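Local structure of sulfide-quinone reductase (Aquifex aeolicus, 3HYW) at residues F45-R53 with E162-E170; F194-L205 with F358-R367. The protein oxidises hydrogen sulfide with a quinone as electron acceptor, using bound FAD, and builds up polysulfur that is finally released, typically as cyclooctasulfur. One frame throughout, in Å; residues are numbered along the deposited sequence.

Contact 1. Residues F45-R53 with E162-E170; sequences FPHLAMGWR and EFALMLHYE
Pro46 and Phe163 bring the backbones to 5.9 Å between their CA atoms, where the short helix 45-50 and helix 162-170 run at 34° to each other. Met50 is the knob: its chain, bent at chi2 and chi3, enters the hole formed by Phe163, Met166, Leu167 and Glu170, with CE 3.5 Å from Glu170 CB and the sulfur making an oblique Met-aromatic contact with Phe163. Met166, its chain extended beyond CG, carries CE over one face of the His47 ring, a CH-pi contact 3.4 Å from the ring centroid, while His47 NE2 hydrogen-bonds to Asp350. Trp52, just past the Schellman motif at Gly51, lays CZ3 3.7 Å from Met166 CG, meets Tyr169 CD2 with CH2, and gives its indole N-H, in the ring plane, to Glu170 OE1 (NE1 to OE1 3.0 Å), met from above the carboxylate plane; Glu170 OE2 pairs with Arg174. Replacing Trp52 by alanine is likely to leave Glu170 OE1 without this donor and open a gap beside Met166 and Tyr169. Pro46 near the FAD and Glu162, whose OE2 accepts from Asp350 N and is salt-bridged to the FAD-binding Lys382, place this methionine-rich, knob-into-hole helix packing beside the flavin site.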
loop_
_atom_site.group_PDB
_atom_site.type_symbol
_atom_site.label_atom_id
_atom_site.label_comp_id
_atom_site.label_asym_id
_atom_site.label_seq_id
_atom_site.Cartn_x
_atom_site.Cartn_y
_atom_site.Cartn_z
ATOM N N PHE A 45 -7.082 -6.405 -30.386
ATOM C CA PHE A 45 -5.766 -6.232 -31.009
ATOM C C PHE A 45 -4.597 -6.742 -30.141
ATOM O O PHE A 45 -3.653 -7.330 -30.678
ATOM C CB PHE A 45 -5.522 -4.780 -31.469
ATOM C CG PHE A 45 -6.365 -4.345 -32.657
ATOM C CD1 PHE A 45 -7.238 -5.227 -33.296
ATOM C CD2 PHE A 45 -6.249 -3.051 -33.154
ATOM C CE1 PHE A 45 -8.005 -4.813 -34.387
ATOM C CE2 PHE A 45 -7.001 -2.628 -34.252
ATOM C CZ PHE A 45 -7.883 -3.512 -34.867
ATOM N N PRO A 46 -4.645 -6.517 -28.806
ATOM C CA PRO A 46 -3.614 -7.156 -27.971
ATOM C C PRO A 46 -3.605 -8.682 -28.081
ATOM O O PRO A 46 -2.539 -9.301 -28.059
ATOM C CB PRO A 46 -3.982 -6.715 -26.543
ATOM C CG PRO A 46 -4.780 -5.441 -26.728
ATOM C CD PRO A 46 -5.556 -5.675 -27.999
ATOM N N HIS A 47 -4.790 -9.278 -28.197
ATOM C CA HIS A 47 -4.923 -10.720 -28.375
ATOM C C HIS A 47 -4.425 -11.135 -29.756
ATOM O O HIS A 47 -3.816 -12.189 -29.896
ATOM C CB HIS A 47 -6.383 -11.145 -28.191
ATOM C CG HIS A 47 -7.019 -10.612 -26.945
ATOM N ND1 HIS A 47 -7.326 -9.278 -26.776
ATOM C CD2 HIS A 47 -7.410 -11.235 -25.809
ATOM C CE1 HIS A 47 -7.869 -9.101 -25.587
ATOM N NE2 HIS A 47 -7.939 -10.275 -24.983
ATOM N N LEU A 48 -4.694 -10.315 -30.776
ATOM C CA LEU A 48 -4.153 -10.566 -32.119
ATOM C C LEU A 48 -2.624 -10.563 -32.087
ATOM O O LEU A 48 -1.982 -11.414 -32.700
ATOM C CB LEU A 48 -4.666 -9.539 -33.134
ATOM C CG LEU A 48 -4.296 -9.743 -34.616
ATOM C CD1 LEU A 48 -4.999 -10.977 -35.224
ATOM C CD2 LEU A 48 -4.610 -8.511 -35.446
ATOM N N ALA A 49 -2.053 -9.603 -31.362
ATOM C CA ALA A 49 -0.604 -9.511 -31.193
ATOM C C ALA A 49 -0.030 -10.727 -30.476
ATOM O O ALA A 49 1.114 -11.123 -30.720
ATOM C CB ALA A 49 -0.238 -8.237 -30.459
ATOM N N MET A 50 -0.820 -11.325 -29.593
ATOM C CA MET A 50 -0.370 -12.509 -28.871
ATOM C C MET A 50 -0.540 -13.786 -29.691
ATOM O O MET A 50 -0.058 -14.842 -29.298
ATOM C CB MET A 50 -1.103 -12.635 -27.532
ATOM C CG MET A 50 -0.705 -11.597 -26.484
ATOM S SD MET A 50 1.055 -11.597 -26.096
ATOM C CE MET A 50 1.328 -13.322 -25.687
ATOM N N GLY A 51 -1.233 -13.683 -30.825
ATOM C CA GLY A 51 -1.527 -14.841 -31.661
ATOM C C GLY A 51 -2.735 -15.601 -31.147
ATOM O O GLY A 51 -2.954 -16.761 -31.512
ATOM N N TRP A 52 -3.519 -14.939 -30.295
ATOM C CA TRP A 52 -4.677 -15.560 -29.666
ATOM C C TRP A 52 -5.956 -15.316 -30.474
ATOM O O TRP A 52 -7.030 -15.776 -30.091
ATOM C CB TRP A 52 -4.848 -15.063 -28.226
ATOM C CG TRP A 52 -3.701 -15.403 -27.289
ATOM C CD1 TRP A 52 -2.644 -16.238 -27.539
ATOM C CD2 TRP A 52 -3.530 -14.935 -25.947
ATOM N NE1 TRP A 52 -1.815 -16.299 -26.443
ATOM C CE2 TRP A 52 -2.339 -15.513 -25.449
ATOM C CE3 TRP A 52 -4.264 -14.073 -25.118
ATOM C CZ2 TRP A 52 -1.865 -15.261 -24.158
ATOM C CZ3 TRP A 52 -3.794 -13.828 -23.833
ATOM C CH2 TRP A 52 -2.602 -14.420 -23.367
ATOM N N ARG A 53 -5.829 -14.574 -31.573
ATOM C CA ARG A 53 -6.934 -14.339 -32.497
ATOM C C ARG A 53 -6.442 -14.444 -33.933
ATOM O O ARG A 53 -5.267 -14.197 -34.206
ATOM C CB ARG A 53 -7.543 -12.939 -32.306
ATOM C CG ARG A 53 -8.156 -12.655 -30.949
ATOM C CD ARG A 53 -9.395 -13.496 -30.639
ATOM N NE ARG A 53 -10.056 -12.958 -29.454
ATOM C CZ ARG A 53 -9.754 -13.282 -28.197
ATOM N NH1 ARG A 53 -10.414 -12.705 -27.196
ATOM N NH2 ARG A 53 -8.799 -14.173 -27.935
ATOM N N GLU A 162 -2.428 -4.727 -20.399
ATOM C CA GLU A 162 -2.968 -5.986 -20.914
ATOM C C GLU A 162 -1.883 -6.823 -21.563
ATOM O O GLU A 162 -1.731 -7.999 -21.239
ATOM C CB GLU A 162 -4.066 -5.741 -21.954
ATOM C CG GLU A 162 -5.417 -5.392 -21.412
ATOM C CD GLU A 162 -6.467 -5.389 -22.508
ATOM O OE1 GLU A 162 -6.289 -4.630 -23.488
ATOM O OE2 GLU A 162 -7.452 -6.154 -22.399
ATOM N N PHE A 163 -1.141 -6.210 -22.483
ATOM C CA PHE A 163 -0.108 -6.907 -23.251
ATOM C C PHE A 163 1.002 -7.451 -22.350
ATOM O O PHE A 163 1.477 -8.572 -22.544
ATOM C CB PHE A 163 0.482 -5.991 -24.337
ATOM C CG PHE A 163 1.475 -6.683 -25.241
ATOM C CD1 PHE A 163 2.844 -6.613 -24.982
ATOM C CD2 PHE A 163 1.040 -7.414 -26.343
ATOM C CE1 PHE A 163 3.767 -7.267 -25.811
ATOM C CE2 PHE A 163 1.955 -8.070 -27.180
ATOM C CZ PHE A 163 3.318 -7.989 -26.915
ATOM N N ALA A 164 1.414 -6.655 -21.373
ATOM C CA ALA A 164 2.441 -7.087 -20.433
ATOM C C ALA A 164 2.000 -8.331 -19.652
ATOM O O ALA A 164 2.767 -9.289 -19.506
ATOM C CB ALA A 164 2.807 -5.955 -19.498
ATOM N N LEU A 165 0.764 -8.320 -19.161
ATOM C CA LEU A 165 0.267 -9.424 -18.349
ATOM C C LEU A 165 -0.084 -10.659 -19.179
ATOM O O LEU A 165 0.106 -11.796 -18.722
ATOM C CB LEU A 165 -0.887 -8.965 -17.454
ATOM C CG LEU A 165 -0.357 -8.056 -16.341
ATOM C CD1 LEU A 165 -1.441 -7.229 -15.723
ATOM C CD2 LEU A 165 0.393 -8.861 -15.283
ATOM N N MET A 166 -0.551 -10.422 -20.406
ATOM C CA MET A 166 -0.799 -11.484 -21.392
ATOM C C MET A 166 0.493 -12.200 -21.766
ATOM O O MET A 166 0.517 -13.425 -21.882
ATOM C CB MET A 166 -1.437 -10.909 -22.663
ATOM C CG MET A 166 -2.870 -10.457 -22.497
ATOM S SD MET A 166 -3.572 -9.846 -24.045
ATOM C CE MET A 166 -5.232 -9.563 -23.514
ATOM N N LEU A 167 1.552 -11.421 -21.973
ATOM C CA LEU A 167 2.860 -11.964 -22.306
ATOM C C LEU A 167 3.427 -12.787 -21.147
ATOM O O LEU A 167 3.917 -13.888 -21.362
ATOM C CB LEU A 167 3.825 -10.850 -22.724
ATOM C CG LEU A 167 5.225 -11.267 -23.204
ATOM C CD1 LEU A 167 5.146 -12.298 -24.342
ATOM C CD2 LEU A 167 6.038 -10.052 -23.618
ATOM N N HIS A 168 3.336 -12.261 -19.926
ATOM C CA HIS A 168 3.682 -13.027 -18.719
ATOM C C HIS A 168 2.962 -14.384 -18.685
ATOM O O HIS A 168 3.579 -15.420 -18.421
ATOM C CB HIS A 168 3.356 -12.228 -17.446
ATOM C CG HIS A 168 3.350 -13.061 -16.201
ATOM N ND1 HIS A 168 4.506 -13.438 -15.552
ATOM C CD2 HIS A 168 2.329 -13.611 -15.498
ATOM C CE1 HIS A 168 4.200 -14.175 -14.500
ATOM N NE2 HIS A 168 2.885 -14.297 -14.444
ATOM N N TYR A 169 1.653 -14.355 -18.937
ATOM C CA TYR A 169 0.827 -15.555 -18.980
ATOM C C TYR A 169 1.355 -16.546 -20.021
ATOM O O TYR A 169 1.551 -17.723 -19.717
ATOM C CB TYR A 169 -0.639 -15.190 -19.263
ATOM C CG TYR A 169 -1.538 -16.386 -19.503
ATOM C CD1 TYR A 169 -2.118 -17.074 -18.436
ATOM C CD2 TYR A 169 -1.814 -16.827 -20.796
ATOM C CE1 TYR A 169 -2.945 -18.180 -18.654
ATOM C CE2 TYR A 169 -2.646 -17.932 -21.023
ATOM C CZ TYR A 169 -3.204 -18.595 -19.949
ATOM O OH TYR A 169 -4.020 -19.678 -20.171
ATOM N N GLU A 170 1.600 -16.051 -21.233
ATOM C CA GLU A 170 2.113 -16.871 -22.333
ATOM C C GLU A 170 3.467 -17.500 -22.009
ATOM O O GLU A 170 3.684 -18.684 -22.271
ATOM C CB GLU A 170 2.203 -16.038 -23.619
ATOM C CG GLU A 170 2.740 -16.783 -24.848
ATOM C CD GLU A 170 1.782 -17.841 -25.394
ATOM O OE1 GLU A 170 0.546 -17.686 -25.252
ATOM O OE2 GLU A 170 2.278 -18.826 -25.980
#

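Contact 2. Residues F194-L205 with F358-R367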
loop_
_atom_site.group_PDB
_atom_site.type_symbol
_atom_site.label_atom_id
_atom_site.label_comp_id
_atom_site.label_asym_id
_atom_site.label_seq_id
_atom_site.Cartn_x
_atom_site.Cartn_y
_atom_site.Cartn_z
ATOM N N PHE A 194 -3.575 5.560 -15.643
ATOM C CA PHE A 194 -4.378 5.396 -16.870
ATOM C C PHE A 194 -4.723 6.693 -17.621
ATOM O O PHE A 194 -5.542 6.675 -18.536
ATOM C CB PHE A 194 -5.681 4.625 -16.601
ATOM C CG PHE A 194 -5.492 3.259 -15.984
ATOM C CD1 PHE A 194 -4.536 2.367 -16.476
ATOM C CD2 PHE A 194 -6.312 2.850 -14.931
ATOM C CE1 PHE A 194 -4.377 1.094 -15.903
ATOM C CE2 PHE A 194 -6.172 1.578 -14.354
ATOM C CZ PHE A 194 -5.199 0.697 -14.843
ATOM N N GLY A 195 -4.108 7.807 -17.243
ATOM C CA GLY A 195 -4.496 9.107 -17.798
ATOM C C GLY A 195 -5.816 9.623 -17.224
ATOM O O GLY A 195 -6.430 10.532 -17.783
ATOM N N VAL A 196 -6.259 9.040 -16.111
ATOM C CA VAL A 196 -7.517 9.453 -15.471
ATOM C C VAL A 196 -7.391 9.739 -13.970
ATOM O O VAL A 196 -8.405 9.930 -13.281
ATOM C CB VAL A 196 -8.664 8.410 -15.711
ATOM C CG1 VAL A 196 -8.912 8.196 -17.192
ATOM C CG2 VAL A 196 -8.350 7.089 -15.030
ATOM N N GLY A 197 -6.153 9.765 -13.467
ATOM C CA GLY A 197 -5.891 9.952 -12.036
ATOM C C GLY A 197 -6.303 8.751 -11.202
ATOM O O GLY A 197 -6.676 8.885 -10.037
ATOM N N GLY A 198 -6.232 7.567 -11.802
ATOM C CA GLY A 198 -6.598 6.336 -11.113
ATOM C C GLY A 198 -8.095 6.080 -11.111
ATOM O O GLY A 198 -8.903 6.999 -11.310
ATOM N N ILE A 199 -8.457 4.817 -10.895
ATOM C CA ILE A 199 -9.847 4.411 -10.742
ATOM C C ILE A 199 -9.917 3.619 -9.455
ATOM O O ILE A 199 -9.432 2.490 -9.386
ATOM C CB ILE A 199 -10.351 3.570 -11.950
ATOM C CG1 ILE A 199 -10.331 4.416 -13.235
ATOM C CG2 ILE A 199 -11.766 3.064 -11.694
ATOM C CD1 ILE A 199 -10.285 3.601 -14.525
ATOM N N GLY A 200 -10.508 4.224 -8.429
ATOM C CA GLY A 200 -10.490 3.648 -7.082
ATOM C C GLY A 200 -9.058 3.333 -6.699
ATOM O O GLY A 200 -8.155 4.129 -6.954
ATOM N N ALA A 201 -8.846 2.154 -6.127
ATOM C CA ALA A 201 -7.508 1.705 -5.753
ATOM C C ALA A 201 -6.782 0.959 -6.887
ATOM O O ALA A 201 -6.157 -0.075 -6.651
ATOM C CB ALA A 201 -7.580 0.846 -4.484
ATOM N N SER A 202 -6.846 1.497 -8.110
ATOM C CA SER A 202 -6.172 0.891 -9.269
ATOM C C SER A 202 -4.642 0.866 -9.150
ATOM O O SER A 202 -4.000 -0.057 -9.648
ATOM C CB SER A 202 -6.582 1.592 -10.572
ATOM O OG SER A 202 -6.290 2.980 -10.524
ATOM N N LYS A 203 -4.067 1.876 -8.501
ATOM C CA LYS A 203 -2.623 1.937 -8.298
ATOM C C LYS A 203 -2.171 0.781 -7.407
ATOM O O LYS A 203 -1.274 0.019 -7.770
ATOM C CB LYS A 203 -2.228 3.284 -7.683
ATOM C CG LYS A 203 -0.772 3.393 -7.239
ATOM C CD LYS A 203 -0.569 4.636 -6.394
ATOM C CE LYS A 203 0.876 4.790 -5.972
ATOM N NZ LYS A 203 0.984 5.622 -4.744
ATOM N N ARG A 204 -2.820 0.661 -6.250
ATOM C CA ARG A 204 -2.577 -0.409 -5.287
ATOM C C ARG A 204 -2.795 -1.788 -5.917
ATOM O O ARG A 204 -2.010 -2.710 -5.685
ATOM C CB ARG A 204 -3.490 -0.200 -4.068
ATOM C CG ARG A 204 -3.094 -0.915 -2.784
ATOM C CD ARG A 204 -3.639 -0.158 -1.561
ATOM N NE ARG A 204 -2.616 0.703 -0.963
ATOM C CZ ARG A 204 -2.843 1.848 -0.317
ATOM N NH1 ARG A 204 -4.072 2.323 -0.172
ATOM N NH2 ARG A 204 -1.822 2.527 0.191
ATOM N N LEU A 205 -3.852 -1.912 -6.719
ATOM C CA LEU A 205 -4.196 -3.147 -7.429
ATOM C C LEU A 205 -3.131 -3.570 -8.445
ATOM O O LEU A 205 -2.725 -4.730 -8.469
ATOM C CB LEU A 205 -5.555 -2.990 -8.141
ATOM C CG LEU A 205 -6.205 -4.174 -8.876
ATOM C CD1 LEU A 205 -7.731 -4.067 -8.828
ATOM C CD2 LEU A 205 -5.736 -4.327 -10.328
ATOM N N PHE A 358 -12.557 -2.370 -14.363
ATOM C CA PHE A 358 -12.585 -0.981 -13.929
ATOM C C PHE A 358 -13.859 -0.325 -14.441
ATOM O O PHE A 358 -14.257 -0.521 -15.599
ATOM C CB PHE A 358 -11.333 -0.227 -14.412
ATOM C CG PHE A 358 -10.043 -0.863 -13.967
ATOM C CD1 PHE A 358 -9.511 -0.586 -12.710
ATOM C CD2 PHE A 358 -9.374 -1.770 -14.795
ATOM C CE1 PHE A 358 -8.323 -1.189 -12.288
ATOM C CE2 PHE A 358 -8.195 -2.381 -14.385
ATOM C CZ PHE A 358 -7.665 -2.090 -13.126
ATOM N N PHE A 359 -14.524 0.409 -13.560
ATOM C CA PHE A 359 -15.693 1.198 -13.928
ATOM C C PHE A 359 -15.543 2.558 -13.279
ATOM O O PHE A 359 -15.293 2.641 -12.081
ATOM C CB PHE A 359 -16.993 0.521 -13.461
ATOM C CG PHE A 359 -18.237 1.357 -13.681
ATOM C CD1 PHE A 359 -19.036 1.734 -12.604
ATOM C CD2 PHE A 359 -18.605 1.771 -14.962
ATOM C CE1 PHE A 359 -20.187 2.502 -12.795
ATOM C CE2 PHE A 359 -19.752 2.543 -15.161
ATOM C CZ PHE A 359 -20.542 2.907 -14.078
ATOM N N ALA A 360 -15.674 3.612 -14.082
ATOM C CA ALA A 360 -15.605 4.981 -13.593
ATOM C C ALA A 360 -16.755 5.794 -14.179
ATOM O O ALA A 360 -16.914 5.857 -15.399
ATOM C CB ALA A 360 -14.256 5.606 -13.947
ATOM N N ASP A 361 -17.553 6.403 -13.305
ATOM C CA ASP A 361 -18.737 7.152 -13.721
ATOM C C ASP A 361 -18.847 8.535 -13.060
ATOM O O ASP A 361 -19.181 8.627 -11.878
ATOM C CB ASP A 361 -20.014 6.342 -13.447
ATOM C CG ASP A 361 -21.287 7.111 -13.799
ATOM O OD1 ASP A 361 -21.293 7.820 -14.820
ATOM O OD2 ASP A 361 -22.278 7.012 -13.044
ATOM N N PRO A 362 -18.577 9.613 -13.828
ATOM C CA PRO A 362 -17.982 9.581 -15.164
ATOM C C PRO A 362 -16.478 9.340 -15.075
ATOM O O PRO A 362 -15.934 9.275 -13.977
ATOM C CB PRO A 362 -18.266 10.990 -15.718
ATOM C CG PRO A 362 -19.214 11.634 -14.736
ATOM C CD PRO A 362 -18.924 10.987 -13.428
ATOM N N VAL A 363 -15.815 9.201 -16.217
ATOM C CA VAL A 363 -14.362 9.023 -16.225
ATOM C C VAL A 363 -13.679 10.305 -15.734
ATOM O O VAL A 363 -12.752 10.257 -14.926
ATOM C CB VAL A 363 -13.839 8.579 -17.618
ATOM C CG1 VAL A 363 -12.369 8.227 -17.551
ATOM C CG2 VAL A 363 -14.586 7.364 -18.082
ATOM N N ILE A 364 -14.165 11.448 -16.201
ATOM C CA ILE A 364 -13.641 12.747 -15.775
ATOM C C ILE A 364 -14.266 13.151 -14.430
ATOM O O ILE A 364 -15.491 13.247 -14.321
ATOM C CB ILE A 364 -13.895 13.828 -16.860
ATOM C CG1 ILE A 364 -13.238 13.416 -18.190
ATOM C CG2 ILE A 364 -13.381 15.196 -16.402
ATOM C CD1 ILE A 364 -13.785 14.160 -19.412
ATOM N N PRO A 365 -13.424 13.362 -13.390
ATOM C CA PRO A 365 -13.917 13.737 -12.060
ATOM C C PRO A 365 -14.611 15.110 -12.043
ATOM O O PRO A 365 -14.372 15.916 -12.944
ATOM C CB PRO A 365 -12.643 13.774 -11.208
ATOM C CG PRO A 365 -11.641 12.969 -11.964
ATOM C CD PRO A 365 -11.956 13.241 -13.406
ATOM N N PRO A 366 -15.461 15.379 -11.029
ATOM C CA PRO A 366 -15.826 14.518 -9.887
ATOM C C PRO A 366 -16.676 13.307 -10.283
ATOM O O PRO A 366 -17.563 13.414 -11.128
ATOM C CB PRO A 366 -16.631 15.451 -8.972
ATOM C CG PRO A 366 -16.398 16.838 -9.500
ATOM C CD PRO A 366 -16.141 16.684 -10.956
ATOM N N ARG A 367 -16.395 12.165 -9.666
ATOM C CA ARG A 367 -17.084 10.925 -10.008
ATOM C C ARG A 367 -18.221 10.621 -9.041
ATOM O O ARG A 367 -18.129 10.916 -7.848
ATOM C CB ARG A 367 -16.097 9.758 -10.038
ATOM C CG ARG A 367 -14.914 9.976 -10.951
ATOM C CD ARG A 367 -14.297 8.661 -11.356
ATOM N NE ARG A 367 -13.284 8.839 -12.395
ATOM C CZ ARG A 367 -11.984 8.600 -12.232
ATOM N NH1 ARG A 367 -11.149 8.794 -13.241
ATOM N NH2 ARG A 367 -11.520 8.148 -11.069
#
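Arg367 reaches the loop 194-201 because its chain is extended from CG to NE (chi2 -158°), which carries the guanidinium to two carbonyls across the contact. NH2 donates to Gly198 O at 2.9 Å, lying in the carbonyl plane, and NH1 to Val196 O at 3.0 Å, tilted from it. On its own segment NH1 and NE together hold Val363 O side-on, NH1 at 2.7 Å, so the guanidinium is fixed in rotation from both segments. Val196 CB and CG2 lie against NH1, and Val196 CG1 presses on Val363 CG1 at 3.5 Å, tighter than usual for two carbons.

At the other end Phe358, with CG anti to its carbonyl carbon, places its ring against the segment 194-205. The edge of Phe194 meets one face in a T-shaped pair, centroids 5.3 Å apart and planes at 68°. Ser202 CB and Leu205 CD2 approach Phe358 CE1 and CZ obliquely. Between the two ends Ile199 spreads over the strand: CD1 against Phe358 CB, CG1 against Ala360 CB, CG2 3.6 Å from Phe359 O. Ser202 OG accepts the Ile199 N-H almost straight (171°) and also bonds to Gly192 O, which ties the loop to the start of helix 202-205.

Phe194 also lines the octathiocane pocket and meets Tyr161 edge-to-face. The chemistry thus implies a divided contact: an arginine supplies donors to carbonyls of both segments, while apolar and aromatic packing joins the strand to a wall of the polysulfur site.

How the contacts relate
Both contacts are buried, yet they share no segment: centres lie 24 Å apart, nearest atoms about 7 Å, and contact 1 closes along the chain before contact 2 opens. Contact 1 packs two helices, whereas contact 2 sets a glycine-rich loop and helix start against a strand and the turn after it. Polar chemistry follows: contact 1 has one side-chain-to-side-chain bond across it, contact 2 two from a side chain to backbone carbonyls. Helix 202-212, which starts in contact 2, packs on helix 158-173 at Leu165, which takes no part in contact 1. No other subunit touches contact 1, whereas Asn214 of the second subunit packs on Arg367, and its Asp208 and Glu207 salt-bridge Arg204, which stays outside contact 2.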